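Local coordinates for protein mandelate racemase/muconate lactonizing enzyme (Polaromonas sp., PDB 3CB3) that belongs to the enolase superfamily, binds L-glucaric acid through a magnesium ion, and probably acts on hydroxy acids by proton abstraction next to a carboxylate, at residues Val149-Thr154 and Ile348-Gly353; Phe316-His321 and Val334-Trp339; Asp243-Glu248 and Glu265-Ala270. All blocks are in the same frame, centred on the assembly; numbering follows the deposited sequence.

Contact 1 (Val149-Thr154 and Ile348-Gly353)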
loop_
_atom_site.group_PDB
_atom_site.type_symbol
_atom_site.label_atom_id
_atom_site.label_comp_id
_atom_site.label_asym_id
_atom_site.label_seq_id
_atom_site.Cartn_x
_atom_site.Cartn_y
_atom_site.Cartn_z
ATOM N N VAL A 149 -23.079 2.367 21.506
ATOM C CA VAL A 149 -21.838 3.131 21.395
ATOM C C VAL A 149 -22.109 4.613 21.166
ATOM O O VAL A 149 -22.955 4.965 20.355
ATOM C CB VAL A 149 -21.004 2.602 20.196
ATOM C CG1 VAL A 149 -19.694 3.373 20.073
ATOM C CG2 VAL A 149 -20.760 1.105 20.356
ATOM N N ARG A 150 -21.385 5.476 21.873
ATOM C CA ARG A 150 -21.557 6.918 21.708
ATOM C C ARG A 150 -21.376 7.250 20.238
ATOM O O ARG A 150 -20.473 6.721 19.587
ATOM C CB ARG A 150 -20.521 7.679 22.535
ATOM C CG ARG A 150 -20.495 7.287 24.002
ATOM C CD ARG A 150 -19.692 8.279 24.826
ATOM N NE ARG A 150 -20.422 9.532 25.007
ATOM C CZ ARG A 150 -19.969 10.569 25.709
ATOM N NH1 ARG A 150 -18.781 10.509 26.296
ATOM N NH2 ARG A 150 -20.712 11.660 25.833
ATOM N N CYS A 151 -22.231 8.117 19.700
ATOM C CA CYS A 151 -22.117 8.469 18.289
ATOM C C CYS A 151 -22.130 9.979 18.084
ATOM O O CYS A 151 -22.554 10.740 18.958
ATOM C CB CYS A 151 -23.263 7.845 17.488
ATOM S SG CYS A 151 -24.901 8.472 17.955
ATOM N N TYR A 152 -21.660 10.406 16.919
ATOM C CA TYR A 152 -21.631 11.827 16.593
ATOM C C TYR A 152 -21.804 11.948 15.093
ATOM O O TYR A 152 -21.822 10.941 14.387
ATOM C CB TYR A 152 -20.292 12.439 17.018
ATOM C CG TYR A 152 -19.102 11.905 16.243
ATOM C CD1 TYR A 152 -18.603 12.586 15.132
ATOM C CD2 TYR A 152 -18.489 10.708 16.612
ATOM C CE1 TYR A 152 -17.513 12.086 14.404
ATOM C CE2 TYR A 152 -17.405 10.198 15.894
ATOM C CZ TYR A 152 -16.923 10.891 14.793
ATOM O OH TYR A 152 -15.854 10.379 14.084
ATOM N N ASN A 153 -21.959 13.172 14.599
ATOM C CA ASN A 153 -22.078 13.364 13.160
ATOM C C ASN A 153 -21.652 14.782 12.800
ATOM O O ASN A 153 -21.300 15.567 13.684
ATOM C CB ASN A 153 -23.502 13.031 12.661
ATOM C CG ASN A 153 -24.518 14.164 12.880
ATOM O OD1 ASN A 153 -24.254 15.149 13.564
ATOM N ND2 ASN A 153 -25.700 14.005 12.288
ATOM N N THR A 154 -21.637 15.088 11.508
ATOM C CA THR A 154 -21.233 16.413 11.038
ATOM C C THR A 154 -22.464 17.233 10.684
ATOM O O THR A 154 -22.375 18.449 10.468
ATOM C CB THR A 154 -20.360 16.321 9.777
ATOM O OG1 THR A 154 -21.110 15.692 8.733
ATOM C CG2 THR A 154 -19.087 15.516 10.052
ATOM N N ILE A 348 -29.442 1.526 11.189
ATOM C CA ILE A 348 -28.851 1.657 12.511
ATOM C C ILE A 348 -29.793 2.476 13.372
ATOM O O ILE A 348 -30.359 3.466 12.911
ATOM C CB ILE A 348 -27.495 2.382 12.461
ATOM C CG1 ILE A 348 -26.460 1.530 11.714
ATOM C CG2 ILE A 348 -27.031 2.689 13.877
ATOM C CD1 ILE A 348 -26.102 0.235 12.419
ATOM N N GLU A 349 -29.962 2.063 14.622
ATOM C CA GLU A 349 -30.837 2.773 15.543
ATOM C C GLU A 349 -30.051 3.700 16.456
ATOM O O GLU A 349 -29.045 3.299 17.050
ATOM C CB GLU A 349 -31.634 1.777 16.382
ATOM C CG GLU A 349 -32.648 0.982 15.582
ATOM C CD GLU A 349 -33.475 0.069 16.456
ATOM O OE1 GLU A 349 -34.043 0.564 17.455
ATOM O OE2 GLU A 349 -33.559 -1.137 16.146
ATOM N N ILE A 350 -30.521 4.941 16.561
ATOM C CA ILE A 350 -29.886 5.954 17.387
ATOM C C ILE A 350 -30.829 6.394 18.498
ATOM O O ILE A 350 -32.004 6.669 18.250
ATOM C CB ILE A 350 -29.528 7.204 16.556
ATOM C CG1 ILE A 350 -28.625 6.819 15.384
ATOM C CG2 ILE A 350 -28.850 8.235 17.437
ATOM C CD1 ILE A 350 -27.296 6.226 15.786
ATOM N N ARG A 351 -30.309 6.468 19.718
ATOM C CA ARG A 351 -31.110 6.892 20.856
ATOM C C ARG A 351 -30.250 7.454 21.973
ATOM O O ARG A 351 -29.239 6.869 22.350
ATOM C CB ARG A 351 -31.939 5.726 21.411
ATOM C CG ARG A 351 -33.087 5.251 20.518
ATOM C CD ARG A 351 -33.855 4.121 21.205
ATOM N NE ARG A 351 -34.977 3.622 20.413
ATOM C CZ ARG A 351 -35.809 2.668 20.825
ATOM N NH1 ARG A 351 -35.642 2.111 22.019
ATOM N NH2 ARG A 351 -36.809 2.269 20.047
ATOM N N ASP A 352 -30.670 8.603 22.489
ATOM C CA ASP A 352 -29.995 9.279 23.585
ATOM C C ASP A 352 -28.474 9.400 23.497
ATOM O O ASP A 352 -27.766 9.128 24.467
ATOM C CB ASP A 352 -30.396 8.616 24.904
ATOM C CG ASP A 352 -31.899 8.658 25.138
ATOM O OD1 ASP A 352 -32.481 9.763 25.051
ATOM O OD2 ASP A 352 -32.499 7.591 25.407
ATOM N N GLY A 353 -27.980 9.815 22.331
ATOM C CA GLY A 353 -26.548 10.002 22.150
ATOM C C GLY A 353 -25.715 8.772 21.828
ATOM O O GLY A 353 -24.490 8.861 21.741
HETATM O O HOH W 1 -23.114 9.744 23.725
#

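Contact 2 (Phe316-His321 and Val334-Trp339). With LGT (L-glucaric acid), chain G.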
loop_
_atom_site.group_PDB
_atom_site.type_symbol
_atom_site.label_atom_id
_atom_site.label_comp_id
_atom_site.label_asym_id
_atom_site.label_seq_id
_atom_site.Cartn_x
_atom_site.Cartn_y
_atom_site.Cartn_z
ATOM N N PHE A 316 -15.577 6.133 9.511
ATOM C CA PHE A 316 -16.608 5.751 8.547
ATOM C C PHE A 316 -17.267 4.395 8.843
ATOM O O PHE A 316 -17.308 3.954 9.992
ATOM C CB PHE A 316 -15.991 5.752 7.142
ATOM C CG PHE A 316 -16.998 5.829 6.022
ATOM C CD1 PHE A 316 -17.992 6.807 6.021
ATOM C CD2 PHE A 316 -16.934 4.942 4.951
ATOM C CE1 PHE A 316 -18.905 6.901 4.967
ATOM C CE2 PHE A 316 -17.841 5.028 3.894
ATOM C CZ PHE A 316 -18.828 6.008 3.902
ATOM N N ALA A 317 -17.792 3.765 7.791
ATOM C CA ALA A 317 -18.458 2.457 7.835
ATOM C C ALA A 317 -19.037 2.044 9.186
ATOM O O ALA A 317 -18.620 1.041 9.772
ATOM C CB ALA A 317 -17.496 1.374 7.331
ATOM N N MET A 318 -20.019 2.796 9.664
ATOM C CA MET A 318 -20.639 2.498 10.947
ATOM C C MET A 318 -21.275 1.112 11.017
ATOM O O MET A 318 -21.225 0.467 12.060
ATOM C CB MET A 318 -21.693 3.555 11.292
ATOM C CG MET A 318 -22.804 3.712 10.266
ATOM S SD MET A 318 -24.043 4.893 10.852
ATOM C CE MET A 318 -25.419 4.487 9.813
ATOM N N GLU A 319 -21.862 0.654 9.914
ATOM C CA GLU A 319 -22.516 -0.654 9.883
ATOM C C GLU A 319 -21.576 -1.773 10.313
ATOM O O GLU A 319 -22.018 -2.825 10.779
ATOM C CB GLU A 319 -23.070 -0.947 8.487
ATOM C CG GLU A 319 -24.204 -0.007 8.056
ATOM C CD GLU A 319 -23.717 1.334 7.498
ATOM O OE1 GLU A 319 -22.531 1.679 7.672
ATOM O OE2 GLU A 319 -24.537 2.050 6.884
ATOM N N LEU A 320 -20.279 -1.541 10.147
ATOM C CA LEU A 320 -19.264 -2.510 10.538
ATOM C C LEU A 320 -18.594 -2.087 11.845
ATOM O O LEU A 320 -18.475 -2.880 12.778
ATOM C CB LEU A 320 -18.212 -2.636 9.428
ATOM C CG LEU A 320 -16.883 -3.338 9.721
ATOM C CD1 LEU A 320 -17.113 -4.745 10.279
ATOM C CD2 LEU A 320 -16.074 -3.403 8.424
ATOM N N HIS A 321 -18.187 -0.826 11.918
ATOM C CA HIS A 321 -17.498 -0.311 13.093
ATOM C C HIS A 321 -18.301 -0.279 14.385
ATOM O O HIS A 321 -17.720 -0.230 15.465
ATOM C CB HIS A 321 -16.930 1.079 12.810
ATOM C CG HIS A 321 -15.866 1.087 11.758
ATOM N ND1 HIS A 321 -14.874 0.131 11.699
ATOM C CD2 HIS A 321 -15.621 1.944 10.738
ATOM C CE1 HIS A 321 -14.064 0.397 10.689
ATOM N NE2 HIS A 321 -14.496 1.491 10.088
ATOM N N VAL A 334 -18.326 6.400 17.485
ATOM C CA VAL A 334 -18.524 5.968 16.104
ATOM C C VAL A 334 -19.319 7.067 15.409
ATOM O O VAL A 334 -20.243 7.632 15.992
ATOM C CB VAL A 334 -19.303 4.632 16.029
ATOM C CG1 VAL A 334 -19.733 4.347 14.597
ATOM C CG2 VAL A 334 -18.417 3.495 16.525
ATOM N N GLU A 335 -18.959 7.377 14.169
ATOM C CA GLU A 335 -19.656 8.434 13.450
ATOM C C GLU A 335 -20.823 7.905 12.645
ATOM O O GLU A 335 -20.713 6.887 11.960
ATOM C CB GLU A 335 -18.693 9.194 12.526
ATOM C CG GLU A 335 -19.311 10.453 11.916
ATOM C CD GLU A 335 -18.296 11.341 11.203
ATOM O OE1 GLU A 335 -18.714 12.363 10.613
ATOM O OE2 GLU A 335 -17.085 11.025 11.232
ATOM N N HIS A 336 -21.948 8.605 12.743
ATOM C CA HIS A 336 -23.141 8.235 12.017
ATOM C C HIS A 336 -23.136 8.929 10.655
ATOM O O HIS A 336 -22.997 10.151 10.564
ATOM C CB HIS A 336 -24.393 8.634 12.802
ATOM C CG HIS A 336 -25.669 8.217 12.142
ATOM N ND1 HIS A 336 -26.179 8.860 11.035
ATOM C CD2 HIS A 336 -26.503 7.181 12.391
ATOM C CE1 HIS A 336 -27.270 8.237 10.629
ATOM N NE2 HIS A 336 -27.487 7.214 11.434
ATOM N N PHE A 337 -23.277 8.126 9.610
ATOM C CA PHE A 337 -23.301 8.588 8.224
ATOM C C PHE A 337 -24.506 7.925 7.582
ATOM O O PHE A 337 -24.825 6.784 7.902
ATOM C CB PHE A 337 -22.054 8.105 7.474
ATOM C CG PHE A 337 -20.841 8.963 7.664
ATOM C CD1 PHE A 337 -20.661 10.114 6.898
ATOM C CD2 PHE A 337 -19.850 8.598 8.572
ATOM C CE1 PHE A 337 -19.504 10.889 7.028
ATOM C CE2 PHE A 337 -18.689 9.364 8.713
ATOM C CZ PHE A 337 -18.516 10.512 7.936
ATOM N N GLU A 338 -25.180 8.620 6.677
ATOM C CA GLU A 338 -26.318 8.014 6.008
ATOM C C GLU A 338 -25.906 7.541 4.612
ATOM O O GLU A 338 -26.669 6.874 3.919
ATOM C CB GLU A 338 -27.475 9.013 5.923
ATOM C CG GLU A 338 -28.001 9.420 7.294
ATOM C CD GLU A 338 -29.360 10.083 7.238
ATOM O OE1 GLU A 338 -29.478 11.165 6.619
ATOM O OE2 GLU A 338 -30.314 9.517 7.818
ATOM N N TRP A 339 -24.676 7.870 4.226
ATOM C CA TRP A 339 -24.141 7.520 2.907
ATOM C C TRP A 339 -24.353 6.087 2.426
ATOM O O TRP A 339 -24.818 5.870 1.306
ATOM C CB TRP A 339 -22.643 7.831 2.855
ATOM C CG TRP A 339 -22.303 9.288 3.009
ATOM C CD1 TRP A 339 -23.156 10.306 3.341
ATOM C CD2 TRP A 339 -21.002 9.877 2.896
ATOM N NE1 TRP A 339 -22.463 11.490 3.446
ATOM C CE2 TRP A 339 -21.140 11.255 3.179
ATOM C CE3 TRP A 339 -19.733 9.372 2.588
ATOM C CZ2 TRP A 339 -20.054 12.134 3.164
ATOM C CZ3 TRP A 339 -18.651 10.247 2.572
ATOM C CH2 TRP A 339 -18.821 11.614 2.861
HETATM O O1A LGT G . -13.453 12.105 9.513
HETATM C C1 LGT G . -14.071 12.070 8.429
HETATM O O1B LGT G . -15.089 11.370 8.212
HETATM C C2 LGT G . -13.556 12.957 7.251
HETATM O O2 LGT G . -12.147 13.210 7.414
HETATM C C3 LGT G . -13.818 12.308 5.877
HETATM O O3 LGT G . -13.171 11.040 5.851
HETATM C C4 LGT G . -13.324 13.146 4.647
HETATM O O4 LGT G . -12.250 12.484 3.959
HETATM C C5 LGT G . -14.411 13.463 3.586
HETATM O O5 LGT G . -14.997 12.236 3.118
HETATM C C6 LGT G . -15.513 14.389 4.150
HETATM O O6A LGT G . -15.220 15.606 4.233
HETATM O O6B LGT G . -16.608 13.890 4.496
HETATM O O HOH W 2 -15.775 8.888 10.563
HETATM O O HOH W 3 -17.344 5.795 12.670
HETATM O O HOH W 4 -23.608 4.857 6.107
#

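Contact 3 (Asp243-Glu248 and Glu265-Ala270). With MG (magnesium ion), chain E; LGT (L-glucaric acid), chain G.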
loop_
_atom_site.group_PDB
_atom_site.type_symbol
_atom_site.label_atom_id
_atom_site.label_comp_id
_atom_site.label_asym_id
_atom_site.label_seq_id
_atom_site.Cartn_x
_atom_site.Cartn_y
_atom_site.Cartn_z
ATOM N N ASP A 243 -0.461 16.340 8.498
ATOM C CA ASP A 243 -0.388 15.338 7.441
ATOM C C ASP A 243 -0.483 13.990 8.145
ATOM O O ASP A 243 0.138 13.792 9.186
ATOM C CB ASP A 243 0.956 15.436 6.713
ATOM C CG ASP A 243 1.098 14.400 5.615
ATOM O OD1 ASP A 243 0.735 14.700 4.456
ATOM O OD2 ASP A 243 1.555 13.280 5.917
ATOM N N ALA A 244 -1.259 13.076 7.573
ATOM C CA ALA A 244 -1.475 11.741 8.141
ATOM C C ALA A 244 -0.212 10.960 8.504
ATOM O O ALA A 244 -0.255 10.060 9.343
ATOM C CB ALA A 244 -2.331 10.912 7.178
ATOM N N TYR A 245 0.911 11.296 7.877
ATOM C CA TYR A 245 2.153 10.586 8.144
ATOM C C TYR A 245 3.154 11.347 9.015
ATOM O O TYR A 245 4.270 10.876 9.238
ATOM C CB TYR A 245 2.790 10.174 6.815
ATOM C CG TYR A 245 1.990 9.105 6.105
ATOM C CD1 TYR A 245 2.099 7.765 6.483
ATOM C CD2 TYR A 245 1.062 9.436 5.113
ATOM C CE1 TYR A 245 1.303 6.779 5.897
ATOM C CE2 TYR A 245 0.255 8.451 4.521
ATOM C CZ TYR A 245 0.383 7.128 4.924
ATOM O OH TYR A 245 -0.413 6.148 4.372
ATOM N N ASP A 246 2.766 12.515 9.520
ATOM C CA ASP A 246 3.677 13.271 10.378
ATOM C C ASP A 246 3.512 12.820 11.832
ATOM O O ASP A 246 3.003 13.560 12.683
ATOM C CB ASP A 246 3.420 14.778 10.271
ATOM C CG ASP A 246 4.453 15.584 11.026
ATOM O OD1 ASP A 246 5.331 14.955 11.659
ATOM O OD2 ASP A 246 4.396 16.835 10.993
ATOM N N HIS A 247 3.962 11.599 12.102
ATOM C CA HIS A 247 3.867 10.994 13.424
ATOM C C HIS A 247 4.559 11.792 14.512
ATOM O O HIS A 247 4.028 11.939 15.608
ATOM C CB HIS A 247 4.436 9.578 13.357
ATOM C CG HIS A 247 3.735 8.710 12.361
ATOM N ND1 HIS A 247 4.374 7.716 11.653
ATOM C CD2 HIS A 247 2.448 8.700 11.945
ATOM C CE1 HIS A 247 3.509 7.131 10.845
ATOM N NE2 HIS A 247 2.332 7.709 11.003
ATOM N N GLU A 248 5.746 12.308 14.209
ATOM C CA GLU A 248 6.497 13.085 15.184
ATOM C C GLU A 248 5.802 14.399 15.522
ATOM O O GLU A 248 5.885 14.880 16.653
ATOM C CB GLU A 248 7.908 13.367 14.662
ATOM C CG GLU A 248 8.902 12.256 14.955
ATOM C CD GLU A 248 10.271 12.533 14.362
ATOM O OE1 GLU A 248 10.771 13.673 14.513
ATOM O OE2 GLU A 248 10.847 11.609 13.748
ATOM N N GLU A 265 -7.391 7.764 9.968
ATOM C CA GLU A 265 -8.316 7.417 8.888
ATOM C C GLU A 265 -7.658 7.161 7.530
ATOM O O GLU A 265 -8.160 6.362 6.744
ATOM C CB GLU A 265 -9.386 8.507 8.722
ATOM C CG GLU A 265 -8.915 9.764 7.981
ATOM C CD GLU A 265 -9.979 10.854 7.956
ATOM O OE1 GLU A 265 -10.428 11.261 9.048
ATOM O OE2 GLU A 265 -10.368 11.297 6.853
ATOM N N MET A 266 -6.546 7.838 7.247
ATOM C CA MET A 266 -5.863 7.657 5.961
ATOM C C MET A 266 -4.915 6.452 5.886
ATOM O O MET A 266 -4.523 6.043 4.796
ATOM C CB MET A 266 -5.075 8.927 5.602
ATOM C CG MET A 266 -5.924 10.179 5.531
ATOM S SD MET A 266 -7.357 9.952 4.460
ATOM C CE MET A 266 -6.554 9.775 2.860
ATOM N N LEU A 267 -4.549 5.889 7.033
ATOM C CA LEU A 267 -3.624 4.755 7.060
ATOM C C LEU A 267 -4.236 3.499 6.448
ATOM O O LEU A 267 -5.425 3.242 6.611
ATOM C CB LEU A 267 -3.161 4.505 8.497
ATOM C CG LEU A 267 -2.574 5.766 9.144
ATOM C CD1 LEU A 267 -2.037 5.433 10.525
ATOM C CD2 LEU A 267 -1.455 6.341 8.274
ATOM N N THR A 268 -3.419 2.714 5.747
ATOM C CA THR A 268 -3.921 1.523 5.070
ATOM C C THR A 268 -3.335 0.169 5.489
ATOM O O THR A 268 -3.334 -0.779 4.699
ATOM C CB THR A 268 -3.749 1.663 3.539
ATOM O OG1 THR A 268 -2.352 1.669 3.219
ATOM C CG2 THR A 268 -4.371 2.983 3.044
ATOM N N SER A 269 -2.839 0.067 6.715
ATOM C CA SER A 269 -2.293 -1.197 7.187
ATOM C C SER A 269 -2.054 -1.159 8.680
ATOM O O SER A 269 -1.955 -0.089 9.277
ATOM C CB SER A 269 -0.969 -1.528 6.488
ATOM O OG SER A 269 0.074 -0.708 6.979
ATOM N N ALA A 270 -1.958 -2.342 9.274
ATOM C CA ALA A 270 -1.711 -2.473 10.702
ATOM C C ALA A 270 -0.350 -1.872 11.037
ATOM O O ALA A 270 -0.177 -1.228 12.077
ATOM C CB ALA A 270 -1.745 -3.947 11.100
HETATM MG MG MG E . -11.607 13.009 9.423
HETATM O O1A LGT G . -13.453 12.105 9.513
HETATM C C1 LGT G . -14.071 12.070 8.429
HETATM O O1B LGT G . -15.089 11.370 8.212
HETATM C C2 LGT G . -13.556 12.957 7.251
HETATM O O2 LGT G . -12.147 13.210 7.414
HETATM C C3 LGT G . -13.818 12.308 5.877
HETATM O O3 LGT G . -13.171 11.040 5.851
HETATM C C4 LGT G . -13.324 13.146 4.647
HETATM O O4 LGT G . -12.250 12.484 3.959
HETATM C C5 LGT G . -14.411 13.463 3.586
HETATM O O5 LGT G . -14.997 12.236 3.118
HETATM C C6 LGT G . -15.513 14.389 4.150
HETATM O O6A LGT G . -15.220 15.606 4.233
HETATM O O6B LGT G . -16.608 13.890 4.496
HETATM O O HOH W 5 -9.973 14.124 9.299
#

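Contact 1 (Val149-Thr154 and Ile348-Gly353)
Cys151 and Ile350 meet because of how each side chain is turned. The chi1 of Cys151 (64°) sets SG between its backbone N and carbonyl carbon, which brings the sulfur out over the second segment. In Ile350, chi1 of -57° places CG2 anti to the backbone N and CG1 beside it, and the two methyls at the ends of these branches close on the same atom. Ile350 CD1 lies 3.9 Å from Cys151 SG and Ile350 CG2 lies 4.0 Å from it, so the sulfur is touched by both arms of the isoleucine.

Gly353 supplies the polar half of the contact through its carbonyl oxygen. Cys151 N donates to Gly353 O at 3.1 Å in a nearly straight bond (164° at the hydrogen). The same oxygen receives a CH...O contact from Arg150 CA at 3.5 Å, and a water donates to Gly353 O at 2.6 Å. That water in turn accepts from Arg150 NE at 3.0 Å, lying at the edge of the guanidinium and in its plane, and so ties this partly exposed side chain back to the backbone. Any side chain on Gly353 would collide with the carbonyl oxygen of Asp352, which explains a glycine at this point of the turn.

Asp352 and Gly353 form the tight turn of a beta hairpin that joins strands 350-351 and 354-356. Strand 148-152, flanked by 354-356 and by the parallel strand 333-335, is consistent with the first strand of an enolase-type (beta/alpha)7-beta barrel, here extended by the hairpin.

Contact 2 (Phe316-His321 and Val334-Trp339)
Met318, followed from CB outward, runs past Val334 to Phe337, meeting backbone and side chains in turn. With chi1 at 58°, CG is tucked between the backbone N and carbonyl carbon, and beyond it the chain is extended. Met318 CB rests 3.5 Å from Glu335 O, a buried carbonyl oxygen with no polar partner in the model, and 3.9 Å from Val334 CG1. CG stays over the same oxygen, more loosely. One atom further, SD accepts a weak hydrogen bond: Phe337 N to Met318 SD is 3.5 Å. The sulfur also lies over one face of the His336 imidazole, a sulfur-aromatic contact, and CE sits over that ring as well in a CH-pi contact displaced toward the rim. At the tip, Met318 CE is packed tightly against Phe337 O, 3.0 Å away.

Phe316, just ahead of the N-cap residue Ala317, carries the second half of the contact. Its CD1 edge points at one face of Phe337 in a T-shaped pair, the ring centroids 5.1 Å apart and the planes at 74°. Further round the same ring, Phe316 CE1 touches Trp339 CE3 at 3.5 Å, the planes meeting obliquely. The result is an aromatic cluster of three rings beside the bound L-glucaric acid. Phe337 turns its edge to the ligand, with CZ 3.5 Å from LGT O1B.

Polar links complete the join. One water donates to Glu335 OE2 at 2.6 Å and accepts from Phe316 N, while a second bridges Phe316 O and Glu335 N. Glu335 OE2 also forms a salt bridge with Lys182, which itself hydrogen-bonds the ligand. Glu335, on what is probably the last barrel strand, 333-335, and the Phe337 and Trp339 rings after it sit at the C-terminal strand ends, where enolase-superfamily active sites lie.

Contact 3 (Asp243-Glu248 and Glu265-Ala270)
Ala244 and Tyr245 rest on Met266 and Leu267 through purely apolar contacts. Ala244 CB meets Met266 CB at 3.7 Å; the methionine chain folds back beyond CG and packs on Gln216 and Glu240. The tyrosine and leucine run antiparallel alongside one another, bringing Leu267 CD2 to 3.7 Å from Tyr245 CE1, obliquely to the ring.

The next shell fixes these groups. Asp243 OD2 takes the Tyr245 N-H at 2.9 Å on its anti side, 35° out of the carboxylate plane, forming an Asx turn within the type I beta turn Asp243-Asp246. At the far end of the tyrosine, OH hydrogen-bonds Glu272. With an alanine here, Leu267 CD2 would probably lose its aromatic neighbour and Glu272 the hydroxyl that helps to hold its carboxylate.

Just before Met266, Glu265 faces the active site. Its OE1 binds the magnesium ion at 2.1 Å, joined by Asp213, Glu239, a water and two ligand oxygens, while LGT O3 donates to Glu265 OE2 at 3.0 Å.

The two segments are loops leading from barrel strands into helices 247-256 and 270-279, whose starts are capped by Asp246 and Ser269. Leu267 packs against the second helix, and the second subunit covers this side, its Arg111 and Ala107 touching Tyr245 and Met266.

In the fold
Contacts 1 and 2 share one sheet: Arg150 O to Val334 N is 3.0 Å and Tyr152 O to His336 N is 2.9 Å, both probable hydrogen bonds, and the contact centres are about 10 Å apart. Contact 3 lies on the opposite side of the chain's centre from contact 1, their centres about 26 Å apart, and about 20 Å from the centre of contact 2. It touches neither directly, yet L-glucaric acid connects it to contact 2, one lending Glu265 to the magnesium, the other lining the pocket with rings and Glu335. Residues meeting in contact 1 are remoter, the Cys151 side chain about 13 Å from the ligand, although Tyr152 weakly hydrogen-bonds Lys182.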